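Local coordinates for phosphoribosylaminoimidazole carboxylase, ATPase subunit (Thermus thermophilus, PDB 3AW8), which probably catalyses the ATP-dependent carboxylation of 5-aminoimidazole ribonucleotide with bicarbonate, a step of de novo purine synthesis, at residues 73-78 with 89-94; 101-106 with 231-236. All coordinates share one frame; numbering follows the deposited sequence.

Contact 1. Residues 73-78 with 89-94; sequences EAARRL and KALEVA
A salt bridge between Arg76 and Glu92, with a small apolar touch beside it, joins two nearly antiparallel helices in the N-terminal preATP-grasp domain. The short segments run at 165° to each other, with their axes 10.3 Å apart. Arg76 reaches across with its chain extended from CG to NE. Its guanidinium grips one oxygen of Glu92 side-on with two nitrogens. Arg76 NH2 donates to Glu92 OE1 at 2.9 Å, and Arg76 NE to the same Glu92 OE1 at 3.2 Å. The NE bond is the more bent of the two. Guanidinium and carboxylate are nearly coplanar, 11° apart, and OE1 lies at the guanidinium edge. The Glu92 chain has CG anti to the backbone N (chi1 -153°) and bends at chi2, which carries the carboxylate over to the arginine. A glutamine here would probably lose the ionic part of this pairing and leave the Arg76 charge without its carboxylate mate. Next to the bridge, Ala75 CB meets Leu91 CD1 at 3.9 Å. This methyl-to-methyl touch is the buried part of the contact, whereas Arg76 is exposed. Leu91 also packs on Val70 and Pro261. On its far side, helix 72-81 lies against helix 50-57 through Ala74 and Leu78 on Leu53. Helix 88-94 packs on helix 97-107, with Lys89 and Glu92 touching Arg99, and on helix 220-237, with Val93 touching Leu237.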
loop_
_atom_site.group_PDB
_atom_site.type_symbol
_atom_site.label_atom_id
_atom_site.label_comp_id
_atom_site.label_asym_id
_atom_site.label_seq_id
_atom_site.Cartn_x
_atom_site.Cartn_y
_atom_site.Cartn_z
ATOM N N GLU A 73 -13.861 29.150 -1.492
ATOM C CA GLU A 73 -13.789 29.986 -2.679
ATOM C C GLU A 73 -12.949 29.300 -3.762
ATOM O O GLU A 73 -13.297 29.331 -4.945
ATOM C CB GLU A 73 -13.167 31.345 -2.341
ATOM C CG GLU A 73 -13.964 32.213 -1.368
ATOM C CD GLU A 73 -13.796 31.804 0.088
ATOM O OE1 GLU A 73 -12.639 31.675 0.548
ATOM O OE2 GLU A 73 -14.822 31.630 0.780
ATOM N N ALA A 74 -11.836 28.690 -3.353
ATOM C CA ALA A 74 -10.955 27.997 -4.290
ATOM C C ALA A 74 -11.631 26.763 -4.887
ATOM O O ALA A 74 -11.413 26.429 -6.048
ATOM C CB ALA A 74 -9.659 27.599 -3.601
ATOM N N ALA A 75 -12.457 26.088 -4.097
ATOM C CA ALA A 75 -13.150 24.906 -4.591
ATOM C C ALA A 75 -14.235 25.290 -5.590
ATOM O O ALA A 75 -14.387 24.633 -6.617
ATOM C CB ALA A 75 -13.762 24.128 -3.433
ATOM N N ARG A 76 -14.990 26.345 -5.287
ATOM C CA ARG A 76 -16.064 26.789 -6.175
ATOM C C ARG A 76 -15.534 27.423 -7.464
ATOM O O ARG A 76 -16.177 27.342 -8.510
ATOM C CB ARG A 76 -17.002 27.762 -5.446
ATOM C CG ARG A 76 -17.936 27.076 -4.451
ATOM C CD ARG A 76 -18.877 28.058 -3.767
ATOM N NE ARG A 76 -19.713 27.424 -2.744
ATOM C CZ ARG A 76 -20.583 26.446 -2.989
ATOM N NH1 ARG A 76 -20.738 25.980 -4.225
ATOM N NH2 ARG A 76 -21.299 25.926 -1.996
ATOM N N ARG A 77 -14.358 28.037 -7.384
ATOM C CA ARG A 77 -13.745 28.664 -8.546
ATOM C C ARG A 77 -13.434 27.632 -9.627
ATOM O O ARG A 77 -13.555 27.913 -10.818
ATOM C CB ARG A 77 -12.452 29.375 -8.140
ATOM C CG ARG A 77 -11.682 29.987 -9.305
ATOM C CD ARG A 77 -12.350 31.265 -9.805
ATOM N NE ARG A 77 -11.660 31.820 -10.967
ATOM C CZ ARG A 77 -11.767 31.336 -12.200
ATOM N NH1 ARG A 77 -11.098 31.899 -13.199
ATOM N NH2 ARG A 77 -12.557 30.295 -12.439
ATOM N N LEU A 78 -13.034 26.438 -9.209
ATOM C CA LEU A 78 -12.701 25.373 -10.148
ATOM C C LEU A 78 -13.905 24.522 -10.516
ATOM O O LEU A 78 -13.890 23.839 -11.540
ATOM C CB LEU A 78 -11.622 24.469 -9.552
ATOM C CG LEU A 78 -10.145 24.837 -9.698
ATOM C CD1 LEU A 78 -9.932 26.317 -9.522
ATOM C CD2 LEU A 78 -9.359 24.060 -8.663
ATOM N N LYS A 89 -20.630 22.311 -1.469
ATOM C CA LYS A 89 -21.600 22.496 -0.394
ATOM C C LYS A 89 -21.121 21.815 0.887
ATOM O O LYS A 89 -21.198 22.399 1.971
ATOM C CB LYS A 89 -22.962 21.923 -0.805
ATOM C CG LYS A 89 -24.099 22.175 0.191
ATOM C CD LYS A 89 -25.351 21.417 -0.249
ATOM C CE LYS A 89 -26.533 21.610 0.701
ATOM N NZ LYS A 89 -27.033 23.012 0.703
ATOM N N ALA A 90 -20.631 20.580 0.753
ATOM C CA ALA A 90 -20.138 19.804 1.890
ATOM C C ALA A 90 -19.098 20.584 2.696
ATOM O O ALA A 90 -19.086 20.527 3.923
ATOM C CB ALA A 90 -19.553 18.493 1.406
ATOM N N LEU A 91 -18.224 21.306 2.005
ATOM C CA LEU A 91 -17.217 22.116 2.677
ATOM C C LEU A 91 -17.918 23.219 3.455
ATOM O O LEU A 91 -17.590 23.494 4.606
ATOM C CB LEU A 91 -16.278 22.762 1.661
ATOM C CG LEU A 91 -15.067 21.973 1.189
ATOM C CD1 LEU A 91 -14.273 22.819 0.212
ATOM C CD2 LEU A 91 -14.212 21.614 2.381
ATOM N N GLU A 92 -18.883 23.855 2.800
ATOM C CA GLU A 92 -19.655 24.940 3.393
ATOM C C GLU A 92 -20.270 24.463 4.710
ATOM O O GLU A 92 -20.052 25.052 5.764
ATOM C CB GLU A 92 -20.766 25.365 2.424
ATOM C CG GLU A 92 -21.223 26.813 2.543
ATOM C CD GLU A 92 -20.514 27.744 1.560
ATOM O OE1 GLU A 92 -20.572 27.475 0.333
ATOM O OE2 GLU A 92 -19.910 28.748 2.015
ATOM N N VAL A 93 -21.041 23.388 4.633
ATOM C CA VAL A 93 -21.690 22.823 5.806
ATOM C C VAL A 93 -20.690 22.478 6.907
ATOM O O VAL A 93 -20.850 22.886 8.055
ATOM C CB VAL A 93 -22.469 21.533 5.440
ATOM C CG1 VAL A 93 -23.082 20.923 6.686
ATOM C CG2 VAL A 93 -23.547 21.843 4.420
ATOM N N ALA A 94 -19.651 21.732 6.544
ATOM C CA ALA A 94 -18.642 21.279 7.498
ATOM C C ALA A 94 -17.727 22.334 8.107
ATOM O O ALA A 94 -17.116 22.091 9.143
ATOM C CB ALA A 94 -17.795 20.188 6.858
#

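Contact 2. Residues 101-106 with 231-236; sequences KTFFQG and LRAMEA
Phe104 sets the end of its ring against the methyl group of Ala233. Phe104 CZ lies 3.7 Å from Ala233 CB, and Phe104 CE2 is also in touch with that methyl. The methyl comes to the ring obliquely. These two residues also bring the backbones closest, with Phe104 CA 7.2 Å from Ala233 CA. The next residue back, Phe103, reaches the same helix by another route. Its CG is anti to the backbone N (chi1 171°), while in Phe104 CG sits beside the N (chi1 -87°). The two rings leave neighbouring positions on different paths yet share the Ala233 methyl, and of the two Phe103 alone also reaches Ala236. Phe103 CZ lies 4.0 Å from Ala236 CB, again obliquely. The same ring turns its edge toward the backbone, with Phe103 CZ 4.0 Å from Ala233 O, near the ring plane. Its hold on the shared methyl is looser, with Phe103 CE1 4.2 Å from Ala233 CB. Phe104 CD1 in turn lies at the Phe103 edge, in its plane.

The two short helical segments cross steeply, at 111°, with axes 10.5 Å apart. Alanines on one side let the rings on the other fill the crossing. Phe104 also stacks on Phe256 and touches Val109, and Met234 faces the other way, onto strands 179-187 and 193-204. The Phe104 side chain is about 8 Å from that of Glu258, which lines the AMP pocket, and about 13 Å from the bound AMP itself. This is packing near the nucleotide site, not part of it. No hydrogen bond or salt bridge links the two segments. The join thus rests on ring and methyl shape, and on exclusion of water where Phe104 and Ala233 are buried.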
loop_
_atom_site.group_PDB
_atom_site.type_symbol
_atom_site.label_atom_id
_atom_site.label_comp_id
_atom_site.label_asym_id
_atom_site.label_seq_id
_atom_site.Cartn_x
_atom_site.Cartn_y
_atom_site.Cartn_z
ATOM N N LYS A 101 -24.493 21.570 12.688
ATOM C CA LYS A 101 -25.513 21.055 13.592
ATOM C C LYS A 101 -26.931 21.178 13.025
ATOM O O LYS A 101 -27.710 20.223 13.076
ATOM C CB LYS A 101 -25.438 21.787 14.935
ATOM C CG LYS A 101 -24.800 21.004 16.074
ATOM C CD LYS A 101 -23.314 20.801 15.875
ATOM C CE LYS A 101 -22.613 20.512 17.202
ATOM N NZ LYS A 101 -23.158 19.319 17.915
ATOM N N THR A 102 -27.271 22.348 12.489
ATOM C CA THR A 102 -28.607 22.551 11.935
ATOM C C THR A 102 -28.859 21.571 10.804
ATOM O O THR A 102 -29.934 20.977 10.719
ATOM C CB THR A 102 -28.809 23.980 11.381
ATOM O OG1 THR A 102 -28.039 24.148 10.185
ATOM C CG2 THR A 102 -28.386 25.018 12.406
ATOM N N PHE A 103 -27.862 21.403 9.937
ATOM C CA PHE A 103 -27.977 20.486 8.806
ATOM C C PHE A 103 -28.341 19.065 9.249
ATOM O O PHE A 103 -29.298 18.474 8.741
ATOM C CB PHE A 103 -26.670 20.481 8.003
ATOM C CG PHE A 103 -26.602 19.408 6.949
ATOM C CD1 PHE A 103 -26.019 18.174 7.229
ATOM C CD2 PHE A 103 -27.119 19.628 5.678
ATOM C CE1 PHE A 103 -25.948 17.175 6.256
ATOM C CE2 PHE A 103 -27.053 18.634 4.701
ATOM C CZ PHE A 103 -26.467 17.406 4.991
ATOM N N PHE A 104 -27.583 18.516 10.194
ATOM C CA PHE A 104 -27.867 17.170 10.679
ATOM C C PHE A 104 -29.143 17.168 11.506
ATOM O O PHE A 104 -29.928 16.218 11.451
ATOM C CB PHE A 104 -26.691 16.622 11.504
ATOM C CG PHE A 104 -25.642 15.938 10.676
ATOM C CD1 PHE A 104 -24.777 16.675 9.875
ATOM C CD2 PHE A 104 -25.561 14.553 10.646
ATOM C CE1 PHE A 104 -23.850 16.042 9.053
ATOM C CE2 PHE A 104 -24.635 13.910 9.827
ATOM C CZ PHE A 104 -23.778 14.658 9.027
ATOM N N GLN A 105 -29.352 18.231 12.274
ATOM C CA GLN A 105 -30.556 18.330 13.081
ATOM C C GLN A 105 -31.751 18.287 12.136
ATOM O O GLN A 105 -32.808 17.763 12.481
ATOM C CB GLN A 105 -30.564 19.636 13.878
ATOM C CG GLN A 105 -31.914 19.958 14.499
ATOM C CD GLN A 105 -31.877 21.216 15.341
ATOM O OE1 GLN A 105 -31.405 21.200 16.477
ATOM N NE2 GLN A 105 -32.364 22.320 14.782
ATOM N N GLY A 106 -31.563 18.829 10.937
ATOM C CA GLY A 106 -32.624 18.842 9.950
ATOM C C GLY A 106 -32.822 17.517 9.237
ATOM O O GLY A 106 -33.849 17.297 8.604
ATOM N N LEU A 231 -26.280 7.751 5.466
ATOM C CA LEU A 231 -26.927 7.683 4.163
ATOM C C LEU A 231 -27.722 8.963 3.928
ATOM O O LEU A 231 -27.715 9.537 2.829
ATOM C CB LEU A 231 -27.867 6.478 4.104
ATOM C CG LEU A 231 -27.847 5.647 2.820
ATOM C CD1 LEU A 231 -28.941 4.601 2.896
ATOM C CD2 LEU A 231 -28.041 6.534 1.606
ATOM N N ARG A 232 -28.407 9.412 4.971
ATOM C CA ARG A 232 -29.205 10.618 4.864
ATOM C C ARG A 232 -28.331 11.815 4.513
ATOM O O ARG A 232 -28.652 12.586 3.609
ATOM C CB ARG A 232 -29.973 10.862 6.170
ATOM C CG ARG A 232 -31.109 9.861 6.392
ATOM C CD ARG A 232 -32.286 10.486 7.154
ATOM N NE ARG A 232 -32.165 10.370 8.606
ATOM C CZ ARG A 232 -32.347 9.239 9.283
ATOM N NH1 ARG A 232 -32.661 8.115 8.641
ATOM N NH2 ARG A 232 -32.213 9.231 10.603
ATOM N N ALA A 233 -27.216 11.954 5.215
ATOM C CA ALA A 233 -26.300 13.061 4.975
ATOM C C ALA A 233 -25.725 13.052 3.557
ATOM O O ALA A 233 -25.764 14.070 2.857
ATOM C CB ALA A 233 -25.172 13.032 5.998
ATOM N N MET A 234 -25.197 11.907 3.130
ATOM C CA MET A 234 -24.607 11.802 1.797
ATOM C C MET A 234 -25.579 12.115 0.659
ATOM O O MET A 234 -25.233 12.842 -0.274
ATOM C CB MET A 234 -24.001 10.410 1.585
ATOM C CG MET A 234 -22.798 10.112 2.466
ATOM S SD MET A 234 -21.987 8.569 2.016
ATOM C CE MET A 234 -22.788 7.404 3.100
ATOM N N GLU A 235 -26.792 11.571 0.732
ATOM C CA GLU A 235 -27.786 11.808 -0.311
ATOM C C GLU A 235 -28.298 13.236 -0.281
ATOM O O GLU A 235 -28.593 13.821 -1.320
ATOM C CB GLU A 235 -28.941 10.826 -0.168
ATOM C CG GLU A 235 -28.477 9.388 -0.237
ATOM C CD GLU A 235 -29.609 8.414 -0.448
ATOM O OE1 GLU A 235 -30.536 8.386 0.392
ATOM O OE2 GLU A 235 -29.563 7.675 -1.458
ATOM N N ALA A 236 -28.394 13.801 0.913
ATOM C CA ALA A 236 -28.846 15.173 1.059
ATOM C C ALA A 236 -27.865 16.123 0.381
ATOM O O ALA A 236 -28.264 17.154 -0.153
ATOM C CB ALA A 236 -28.969 15.529 2.535
#

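In the fold
Contact 1 joins two helices close in sequence, within the preATP-grasp domain. Contact 2 joins helices far apart in the chain, within the ATP-grasp domain. Both are partly buried, and each has its centre about 17 Å from the centre of the chain. Their chemistry differs. Contact 1 has an ion pair at the surface beside a small buried apolar patch, while contact 2 is purely apolar between side chains. They share no helix, but helices 88-94 and 97-107 follow each other in the chain. Val93 CG1 packs on Phe103 CG at 3.8 Å and links the two contacts. Contact 2 is near the nucleotide pocket; contact 1 lies away from the annotated sites.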